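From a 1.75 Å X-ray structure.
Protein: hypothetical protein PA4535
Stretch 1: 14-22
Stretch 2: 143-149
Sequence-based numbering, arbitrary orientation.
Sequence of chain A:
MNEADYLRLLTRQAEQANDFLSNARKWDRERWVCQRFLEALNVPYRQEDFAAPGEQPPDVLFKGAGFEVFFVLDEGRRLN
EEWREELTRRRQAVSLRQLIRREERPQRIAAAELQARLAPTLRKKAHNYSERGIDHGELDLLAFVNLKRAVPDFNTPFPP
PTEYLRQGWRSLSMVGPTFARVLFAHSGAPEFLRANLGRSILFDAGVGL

Stretch 1 (14-22) AEQANDFLS
Stretch 2 (143-149) AFVNLKR

A helix, residues 14-22, packs across the end of a strand that enters the stretch already formed at A143, with loop or turn by K148. The helix is part of a longer one, with phi/psi near -60/-44 and i to i+4 hydrogen bonds such as N18 N to A14 O at 3.0 Å. The strand is extended, F144 at -94/113 and N146 at -151/104; K148 then turns to -74/-28. The two axes approach to 9.7 Å with their N-to-C directions 131° apart, so early helix residues meet late residues of the other stretch: the CA atoms of A14 and K148 lie 5.7 Å apart, while L21 reaches F144.

At the centre of the contact N146 meets two alanines and N18. N146 points its CA-to-CB bond toward the helix, and chi1 t with chi2 at 47° carries the amide to the helix backbone. There N146 ND2 donates to A14 O at 3.0 Å with a nearly straight angle of 166°, although that carbonyl already accepts from N18 N. The same ND2 also gives a weak hydrogen bond to N18 OD1, 2.9 Å long but bent to 138°. The methyls of A14 and A17 lie beside the amide: A14 CB is 3.3 Å from N146 OD1, and A17 CB is 3.7 Å from N146 ND2.

The CA-to-CB bond of N18 points sideways to the other stretch, yet chi1 m and chi2 -12° bring its amide to the contact. Its OD1 faces N146 ND2, and its ND2 donates to a water at 2.9 Å; that water in turn donates to N146 O at 2.7 Å. One asparagine thus engages the other's side chain directly and its backbone through water.

Further along the helix the contact turns apolar. F144, chi1 t and chi2 84°, points toward the helix. A17 CB lies at the ring edge, near the ring plane, 4.2 Å from F144 CZ, and L21, in the m,t rotamer, places CD1 obliquely, 3.6 Å from F144 CE2. V145 stays out of reach of the helix, and the CA-to-CB bond of L147 points away from it.

At the other end K148 is extended through chi3, all t, before chi4 turns to m. E15, m then t with chi3 -30°, starts sideways but its end comes nearer, so that E15 OE2 is 3.0 Å from K148 CE. The charges attract, but E15 OE2 to K148 NZ is 4.0 Å, beyond a salt bridge.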

# COMPACT_ATOMS: atom_id res chain seq x y z
N ALA A 14 12.75 4.55 7.24
CA ALA A 14 12.42 4.71 5.82
C ALA A 14 13.61 4.32 4.95
O ALA A 14 13.46 3.62 3.94
CB ALA A 14 11.97 6.15 5.53
N GLU A 15 14.80 4.77 5.34
CA GLU A 15 16.03 4.43 4.63
C GLU A 15 16.24 2.91 4.56
O GLU A 15 16.59 2.39 3.50
CB GLU A 15 17.24 5.09 5.29
CG GLU A 15 17.34 6.58 5.06
CD GLU A 15 18.50 7.23 5.82
OE1 GLU A 15 18.87 6.74 6.92
OE2 GLU A 15 19.04 8.24 5.32
N GLN A 16 16.00 2.22 5.67
CA GLN A 16 16.15 0.76 5.75
C GLN A 16 15.23 0.04 4.79
O GLN A 16 15.65 -0.92 4.13
CB GLN A 16 15.85 0.26 7.16
CG GLN A 16 17.02 0.34 8.12
CD GLN A 16 16.60 0.16 9.56
OE1 GLN A 16 17.12 0.84 10.45
NE2 GLN A 16 15.66 -0.75 9.81
N ALA A 17 13.98 0.49 4.72
CA ALA A 17 13.01 -0.08 3.79
C ALA A 17 13.47 0.12 2.34
O ALA A 17 13.40 -0.81 1.55
CB ALA A 17 11.63 0.53 4.00
N ASN A 18 13.95 1.32 2.02
CA ASN A 18 14.48 1.59 0.67
C ASN A 18 15.68 0.73 0.33
O ASN A 18 15.77 0.21 -0.79
CB ASN A 18 14.82 3.07 0.49
CG ASN A 18 13.59 3.92 0.24
OD1 ASN A 18 12.50 3.41 -0.02
ND2 ASN A 18 13.76 5.24 0.32
N ASP A 19 16.59 0.57 1.28
CA ASP A 19 17.78 -0.26 1.07
C ASP A 19 17.38 -1.69 0.72
O ASP A 19 17.92 -2.28 -0.20
CB ASP A 19 18.71 -0.19 2.27
CG ASP A 19 19.39 1.16 2.41
OD1 ASP A 19 19.41 1.92 1.41
OD2 ASP A 19 19.92 1.47 3.50
N PHE A 20 16.39 -2.22 1.44
CA PHE A 20 15.86 -3.55 1.12
C PHE A 20 15.22 -3.63 -0.27
O PHE A 20 15.50 -4.56 -1.04
CB PHE A 20 14.85 -4.03 2.18
CG PHE A 20 14.04 -5.22 1.73
CD1 PHE A 20 14.60 -6.50 1.72
CD2 PHE A 20 12.75 -5.05 1.24
CE1 PHE A 20 13.87 -7.59 1.28
CE2 PHE A 20 12.01 -6.14 0.79
CZ PHE A 20 12.57 -7.41 0.81
N LEU A 21 14.34 -2.68 -0.59
CA LEU A 21 13.60 -2.72 -1.85
C LEU A 21 14.51 -2.60 -3.06
O LEU A 21 14.31 -3.28 -4.07
CB LEU A 21 12.53 -1.62 -1.91
CG LEU A 21 11.39 -1.64 -0.89
CD1 LEU A 21 10.55 -0.39 -1.05
CD2 LEU A 21 10.53 -2.91 -0.99
N SER A 22 15.52 -1.74 -2.95
CA SER A 22 16.42 -1.47 -4.07
C SER A 22 17.26 -2.70 -4.43
O SER A 22 17.77 -2.80 -5.54
CB SER A 22 17.31 -0.26 -3.77
OG SER A 22 18.22 -0.57 -2.72
N ALA A 143 -0.55 -0.20 -2.47
CA ALA A 143 0.59 0.71 -2.58
C ALA A 143 1.51 0.53 -1.39
O ALA A 143 1.03 0.58 -0.25
CB ALA A 143 0.10 2.17 -2.61
N PHE A 144 2.80 0.34 -1.64
CA PHE A 144 3.79 0.45 -0.55
C PHE A 144 4.32 1.88 -0.57
O PHE A 144 4.95 2.31 -1.54
CB PHE A 144 4.93 -0.56 -0.69
CG PHE A 144 5.92 -0.48 0.44
CD1 PHE A 144 5.68 -1.17 1.63
CD2 PHE A 144 7.07 0.29 0.33
CE1 PHE A 144 6.57 -1.09 2.70
CE2 PHE A 144 7.98 0.37 1.40
CZ PHE A 144 7.72 -0.32 2.58
N VAL A 145 3.99 2.62 0.49
CA VAL A 145 4.27 4.04 0.57
C VAL A 145 5.40 4.29 1.58
O VAL A 145 5.28 3.97 2.77
CB VAL A 145 2.99 4.84 0.96
CG1 VAL A 145 3.27 6.35 0.89
CG2 VAL A 145 1.84 4.49 0.04
N ASN A 146 6.48 4.90 1.10
CA ASN A 146 7.66 5.13 1.92
C ASN A 146 8.41 6.37 1.46
O ASN A 146 9.09 6.36 0.45
CB ASN A 146 8.59 3.90 1.91
CG ASN A 146 9.75 4.04 2.87
OD1 ASN A 146 9.56 4.43 4.03
ND2 ASN A 146 10.95 3.76 2.39
N LEU A 147 8.25 7.45 2.22
CA LEU A 147 8.80 8.75 1.85
C LEU A 147 9.86 9.13 2.86
O LEU A 147 9.57 9.15 4.06
CB LEU A 147 7.69 9.81 1.83
CG LEU A 147 6.42 9.50 1.03
CD1 LEU A 147 5.35 10.56 1.26
CD2 LEU A 147 6.71 9.35 -0.47
N LYS A 148 11.07 9.42 2.41
CA LYS A 148 12.11 9.87 3.33
C LYS A 148 11.85 11.31 3.79
O LYS A 148 12.22 11.69 4.91
CB LYS A 148 13.51 9.72 2.71
CG LYS A 148 14.65 9.97 3.70
CD LYS A 148 16.03 9.70 3.11
CE LYS A 148 17.15 10.19 4.03
NZ LYS A 148 17.12 11.65 4.32
N ARG A 149 11.19 12.10 2.94
CA ARG A 149 10.97 13.53 3.20
C ARG A 149 9.68 13.83 3.99
O ARG A 149 9.45 14.97 4.41
CB ARG A 149 10.96 14.33 1.89
CG ARG A 149 12.15 14.08 0.95
CD ARG A 149 13.46 14.58 1.52
NE ARG A 149 14.53 14.50 0.52
CZ ARG A 149 15.47 13.56 0.48
NH1 ARG A 149 15.51 12.60 1.40
NH2 ARG A 149 16.38 13.59 -0.49
O HOH W 1 11.55 7.00 -0.42